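Long-range contact in pyridoxal phosphate homeostasis protein (Bifidobacterium adolescentis ATCC 15703, PDB 3CPG), which probably binds pyridoxal 5'-phosphate and takes part in keeping the supply of that cofactor in balance: residues 45-59 / 254-268. Numbering follows the deposited sequence.
Sequences REAGSVRLLAATKTR and IAEGSTIVRVGTAIF. With ACT (acetate ion), chain B.
Closure of an alanine racemase-like TIM barrel is exemplified where the first strand, 51-55, pairs in parallel with the last, 260-263. Five backbone bonds alternate between them, beginning with Arg51 N to Thr259 O (2.8 Å). Leu52 CD1 lies 3.6 Å from Val263 CG2, the side chains crossing at about a right angle under helix 19-42. Before the strands, the Arg45 guanidinium hydrogen-bonds carbonyls at and just past the end of helix 250-255. NH1 reaches Ile254 O (2.9 Å) on a lone pair, while NH1 and NH2 share Ser258 O at 2.8 and 2.9 Å; the bend at chi3 (64°) turns the guanidinium edge toward both. With an alanine here the guanidinium goes, Ser258 O loses both donors, and the tie from the Schellman motif at Gly257 to the loop before strand 51-55 would probably weaken. Beyond the strands, a CH-pi contact puts Arg59 CG over one Phe268 face, 3.8 Å from the centroid, and Ile267 CG2 covers the other. Gly264 N and Thr265 N converge on acetate, probably from the crystallisation liquor, whose O lies 6.0 Å from NZ of Lys57, unmodified here but predicted to carry pyridoxal phosphate, suggesting an anion site perhaps used by the cofactor phosphate.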
loop_
_atom_site.group_PDB
_atom_site.type_symbol
_atom_site.label_atom_id
_atom_site.label_comp_id
_atom_site.label_asym_id
_atom_site.label_seq_id
_atom_site.Cartn_x
_atom_site.Cartn_y
_atom_site.Cartn_z
ATOM N N ARG A 45 -16.586 -9.593 9.326
ATOM C CA ARG A 45 -15.191 -9.519 9.739
ATOM C C ARG A 45 -15.048 -8.596 10.947
ATOM O O ARG A 45 -15.744 -7.590 11.047
ATOM C CB ARG A 45 -14.325 -9.010 8.584
ATOM C CG ARG A 45 -14.230 -9.979 7.408
ATOM C CD ARG A 45 -13.373 -9.413 6.284
ATOM N NE ARG A 45 -11.982 -9.233 6.690
ATOM C CZ ARG A 45 -11.054 -8.640 5.945
ATOM N NH1 ARG A 45 -11.365 -8.162 4.749
ATOM N NH2 ARG A 45 -9.813 -8.519 6.399
ATOM N N GLU A 46 -14.149 -8.948 11.862
ATOM C CA GLU A 46 -13.917 -8.150 13.063
ATOM C C GLU A 46 -13.472 -6.735 12.725
ATOM O O GLU A 46 -12.747 -6.518 11.754
ATOM C CB GLU A 46 -12.846 -8.797 13.947
ATOM C CG GLU A 46 -13.276 -10.057 14.673
ATOM C CD GLU A 46 -12.258 -10.491 15.715
ATOM O OE1 GLU A 46 -11.138 -10.889 15.330
ATOM O OE2 GLU A 46 -12.574 -10.423 16.923
ATOM N N ALA A 47 -13.906 -5.776 13.538
ATOM C CA ALA A 47 -13.540 -4.383 13.339
ATOM C C ALA A 47 -12.026 -4.246 13.445
ATOM O O ALA A 47 -11.398 -4.862 14.307
ATOM C CB ALA A 47 -14.219 -3.512 14.388
ATOM N N GLY A 48 -11.440 -3.440 12.566
ATOM C CA GLY A 48 -10.000 -3.254 12.592
ATOM C C GLY A 48 -9.244 -4.234 11.714
ATOM O O GLY A 48 -8.017 -4.169 11.615
ATOM N N SER A 49 -9.972 -5.149 11.082
ATOM C CA SER A 49 -9.359 -6.136 10.203
ATOM C C SER A 49 -8.787 -5.473 8.956
ATOM O O SER A 49 -7.823 -5.962 8.371
ATOM C CB SER A 49 -10.387 -7.187 9.774
ATOM O OG SER A 49 -10.817 -7.964 10.877
ATOM N N VAL A 50 -9.388 -4.357 8.557
ATOM C CA VAL A 50 -8.958 -3.636 7.362
ATOM C C VAL A 50 -8.329 -2.294 7.708
ATOM O O VAL A 50 -8.904 -1.517 8.466
ATOM C CB VAL A 50 -10.156 -3.366 6.421
ATOM C CG1 VAL A 50 -9.681 -2.675 5.148
ATOM C CG2 VAL A 50 -10.867 -4.670 6.094
ATOM N N ARG A 51 -7.150 -2.026 7.155
ATOM C CA ARG A 51 -6.484 -0.755 7.402
ATOM C C ARG A 51 -6.642 0.142 6.186
ATOM O O ARG A 51 -6.639 -0.327 5.042
ATOM C CB ARG A 51 -4.994 -0.951 7.704
ATOM C CG ARG A 51 -4.706 -1.485 9.097
ATOM C CD ARG A 51 -3.249 -1.277 9.483
ATOM N NE ARG A 51 -2.342 -2.088 8.679
ATOM C CZ ARG A 51 -1.018 -1.977 8.702
ATOM N NH1 ARG A 51 -0.437 -1.079 9.490
ATOM N NH2 ARG A 51 -0.272 -2.767 7.942
ATOM N N LEU A 52 -6.792 1.435 6.442
ATOM C CA LEU A 52 -6.952 2.408 5.376
ATOM C C LEU A 52 -5.629 3.059 5.008
ATOM O O LEU A 52 -4.944 3.621 5.868
ATOM C CB LEU A 52 -7.941 3.498 5.798
ATOM C CG LEU A 52 -8.010 4.761 4.932
ATOM C CD1 LEU A 52 -8.479 4.428 3.513
ATOM C CD2 LEU A 52 -8.962 5.753 5.590
ATOM N N LEU A 53 -5.269 2.961 3.732
ATOM C CA LEU A 53 -4.062 3.594 3.222
ATOM C C LEU A 53 -4.559 4.704 2.319
ATOM O O LEU A 53 -5.330 4.456 1.390
ATOM C CB LEU A 53 -3.204 2.620 2.399
ATOM C CG LEU A 53 -2.006 3.210 1.622
ATOM C CD1 LEU A 53 -1.072 2.095 1.234
ATOM C CD2 LEU A 53 -2.448 3.926 0.361
ATOM N N ALA A 54 -4.147 5.933 2.595
ATOM C CA ALA A 54 -4.569 7.035 1.753
ATOM C C ALA A 54 -3.577 7.140 0.601
ATOM O O ALA A 54 -2.372 7.214 0.828
ATOM C CB ALA A 54 -4.595 8.336 2.554
ATOM N N ALA A 55 -4.086 7.101 -0.628
ATOM C CA ALA A 55 -3.243 7.226 -1.815
ATOM C C ALA A 55 -3.075 8.731 -1.943
ATOM O O ALA A 55 -4.017 9.436 -2.300
ATOM C CB ALA A 55 -3.958 6.655 -3.038
ATOM N N THR A 56 -1.871 9.213 -1.662
ATOM C CA THR A 56 -1.611 10.647 -1.658
ATOM C C THR A 56 -1.019 11.292 -2.906
ATOM O O THR A 56 -0.591 12.449 -2.863
ATOM C CB THR A 56 -0.729 11.001 -0.445
ATOM O OG1 THR A 56 0.430 10.153 -0.424
ATOM C CG2 THR A 56 -1.512 10.790 0.849
ATOM N N LYS A 57 -1.012 10.572 -4.023
ATOM C CA LYS A 57 -0.456 11.129 -5.249
ATOM C C LYS A 57 -1.121 12.455 -5.612
ATOM O O LYS A 57 -2.341 12.598 -5.502
ATOM C CB LYS A 57 -0.619 10.137 -6.404
ATOM C CG LYS A 57 -2.062 9.760 -6.702
ATOM C CD LYS A 57 -2.146 8.887 -7.949
ATOM C CE LYS A 57 -3.586 8.519 -8.271
ATOM N NZ LYS A 57 -3.694 7.733 -9.535
ATOM N N THR A 58 -0.293 13.413 -6.030
ATOM C CA THR A 58 -0.710 14.762 -6.441
ATOM C C THR A 58 -1.255 15.650 -5.322
ATOM O O THR A 58 -1.686 16.778 -5.574
ATOM C CB THR A 58 -1.762 14.730 -7.587
ATOM O OG1 THR A 58 -3.058 14.437 -7.055
ATOM C CG2 THR A 58 -1.396 13.672 -8.620
ATOM N N ARG A 59 -1.236 15.158 -4.088
ATOM C CA ARG A 59 -1.737 15.956 -2.971
ATOM C C ARG A 59 -0.549 16.588 -2.253
ATOM O O ARG A 59 0.525 15.992 -2.193
ATOM C CB ARG A 59 -2.523 15.076 -1.996
ATOM C CG ARG A 59 -3.521 14.142 -2.663
ATOM C CD ARG A 59 -4.524 14.884 -3.546
ATOM N NE ARG A 59 -5.370 13.927 -4.259
ATOM C CZ ARG A 59 -6.416 14.248 -5.015
ATOM N NH1 ARG A 59 -6.774 15.516 -5.173
ATOM N NH2 ARG A 59 -7.104 13.287 -5.622
ATOM N N ILE A 254 -13.002 -5.925 0.495
ATOM C CA ILE A 254 -13.132 -6.285 1.897
ATOM C C ILE A 254 -13.911 -7.591 2.057
ATOM O O ILE A 254 -13.594 -8.405 2.926
ATOM C CB ILE A 254 -13.777 -5.131 2.690
ATOM C CG1 ILE A 254 -12.819 -3.932 2.684
ATOM C CG2 ILE A 254 -14.072 -5.567 4.119
ATOM C CD1 ILE A 254 -13.379 -2.667 3.287
ATOM N N ALA A 255 -14.912 -7.803 1.208
ATOM C CA ALA A 255 -15.684 -9.039 1.265
ATOM C C ALA A 255 -14.773 -10.222 0.944
ATOM O O ALA A 255 -14.990 -11.333 1.435
ATOM C CB ALA A 255 -16.843 -8.991 0.266
ATOM N N GLU A 256 -13.751 -9.984 0.121
ATOM C CA GLU A 256 -12.823 -11.041 -0.268
ATOM C C GLU A 256 -11.556 -11.142 0.588
ATOM O O GLU A 256 -10.606 -11.830 0.218
ATOM C CB GLU A 256 -12.438 -10.892 -1.745
ATOM C CG GLU A 256 -13.574 -11.159 -2.744
ATOM C CD GLU A 256 -14.194 -12.544 -2.603
ATOM O OE1 GLU A 256 -13.460 -13.511 -2.303
ATOM O OE2 GLU A 256 -15.422 -12.669 -2.812
ATOM N N GLY A 257 -11.531 -10.443 1.721
ATOM C CA GLY A 257 -10.384 -10.538 2.615
ATOM C C GLY A 257 -9.310 -9.462 2.645
ATOM O O GLY A 257 -8.287 -9.639 3.309
ATOM N N SER A 258 -9.520 -8.350 1.953
ATOM C CA SER A 258 -8.521 -7.286 1.948
ATOM C C SER A 258 -8.126 -6.855 3.359
ATOM O O SER A 258 -8.972 -6.796 4.250
ATOM C CB SER A 258 -9.055 -6.070 1.191
ATOM O OG SER A 258 -8.154 -4.982 1.304
ATOM N N THR A 259 -6.842 -6.565 3.562
ATOM C CA THR A 259 -6.376 -6.104 4.868
ATOM C C THR A 259 -5.895 -4.667 4.747
ATOM O O THR A 259 -5.653 -3.997 5.748
ATOM C CB THR A 259 -5.228 -6.964 5.422
ATOM O OG1 THR A 259 -4.064 -6.810 4.600
ATOM C CG2 THR A 259 -5.645 -8.428 5.470
ATOM N N ILE A 260 -5.751 -4.208 3.508
ATOM C CA ILE A 260 -5.334 -2.839 3.225
ATOM C C ILE A 260 -6.055 -2.351 1.978
ATOM O O ILE A 260 -5.949 -2.961 0.919
ATOM C CB ILE A 260 -3.818 -2.712 2.933
ATOM C CG1 ILE A 260 -2.995 -3.110 4.153
ATOM C CG2 ILE A 260 -3.495 -1.263 2.533
ATOM C CD1 ILE A 260 -1.496 -3.061 3.902
ATOM N N VAL A 261 -6.811 -1.267 2.111
ATOM C CA VAL A 261 -7.490 -0.696 0.960
ATOM C C VAL A 261 -6.747 0.599 0.669
ATOM O O VAL A 261 -6.349 1.301 1.596
ATOM C CB VAL A 261 -8.987 -0.409 1.235
ATOM C CG1 VAL A 261 -9.735 -1.726 1.413
ATOM C CG2 VAL A 261 -9.148 0.479 2.463
ATOM N N ARG A 262 -6.530 0.884 -0.613
ATOM C CA ARG A 262 -5.812 2.083 -1.044
ATOM C C ARG A 262 -6.823 3.068 -1.616
ATOM O O ARG A 262 -7.344 2.870 -2.709
ATOM C CB ARG A 262 -4.773 1.711 -2.108
ATOM C CG ARG A 262 -3.825 0.599 -1.682
ATOM C CD ARG A 262 -2.720 0.401 -2.709
ATOM N NE ARG A 262 -3.253 0.133 -4.043
ATOM C CZ ARG A 262 -3.744 -1.038 -4.440
ATOM N NH1 ARG A 262 -3.771 -2.072 -3.611
ATOM N NH2 ARG A 262 -4.218 -1.170 -5.672
ATOM N N VAL A 263 -7.084 4.143 -0.878
ATOM C CA VAL A 263 -8.085 5.115 -1.289
ATOM C C VAL A 263 -7.556 6.516 -1.585
ATOM O O VAL A 263 -6.855 7.120 -0.770
ATOM C CB VAL A 263 -9.188 5.218 -0.210
ATOM C CG1 VAL A 263 -10.332 6.088 -0.703
ATOM C CG2 VAL A 263 -9.691 3.820 0.147
ATOM N N GLY A 264 -7.913 7.025 -2.759
ATOM C CA GLY A 264 -7.493 8.353 -3.158
ATOM C C GLY A 264 -8.674 9.294 -3.321
ATOM O O GLY A 264 -8.914 10.154 -2.478
ATOM N N THR A 265 -9.426 9.106 -4.402
ATOM C CA THR A 265 -10.574 9.951 -4.718
ATOM C C THR A 265 -11.632 10.107 -3.622
ATOM O O THR A 265 -12.111 11.217 -3.375
ATOM C CB THR A 265 -11.263 9.456 -6.005
ATOM O OG1 THR A 265 -10.302 9.423 -7.066
ATOM C CG2 THR A 265 -12.397 10.379 -6.397
ATOM N N ALA A 266 -12.000 9.012 -2.964
ATOM C CA ALA A 266 -13.017 9.087 -1.921
ATOM C C ALA A 266 -12.590 9.989 -0.766
ATOM O O ALA A 266 -13.428 10.468 0.000
ATOM C CB ALA A 266 -13.345 7.691 -1.402
ATOM N N ILE A 267 -11.286 10.218 -0.647
ATOM C CA ILE A 267 -10.752 11.062 0.417
ATOM C C ILE A 267 -10.483 12.486 -0.045
ATOM O O ILE A 267 -10.952 13.451 0.566
ATOM C CB ILE A 267 -9.420 10.494 0.972
ATOM C CG1 ILE A 267 -9.683 9.198 1.743
ATOM C CG2 ILE A 267 -8.737 11.534 1.871
ATOM C CD1 ILE A 267 -8.425 8.498 2.203
ATOM N N PHE A 268 -9.729 12.606 -1.128
ATOM C CA PHE A 268 -9.338 13.900 -1.665
ATOM C C PHE A 268 -10.231 14.444 -2.777
ATOM O O PHE A 268 -10.072 15.600 -3.182
ATOM C CB PHE A 268 -7.896 13.805 -2.162
ATOM C CG PHE A 268 -6.922 13.400 -1.094
ATOM C CD1 PHE A 268 -6.614 14.269 -0.052
ATOM C CD2 PHE A 268 -6.328 12.140 -1.115
ATOM C CE1 PHE A 268 -5.726 13.892 0.958
ATOM C CE2 PHE A 268 -5.441 11.754 -0.111
ATOM C CZ PHE A 268 -5.140 12.635 0.931
HETATM C C ACT B . -8.961 5.865 -5.920
HETATM O O ACT B . -8.442 6.963 -6.010
HETATM O OXT ACT B . -9.163 5.373 -4.822
HETATM C CH3 ACT B . -9.352 5.115 -7.169
HETATM O O HOH W 1 -3.389 -4.282 7.577
#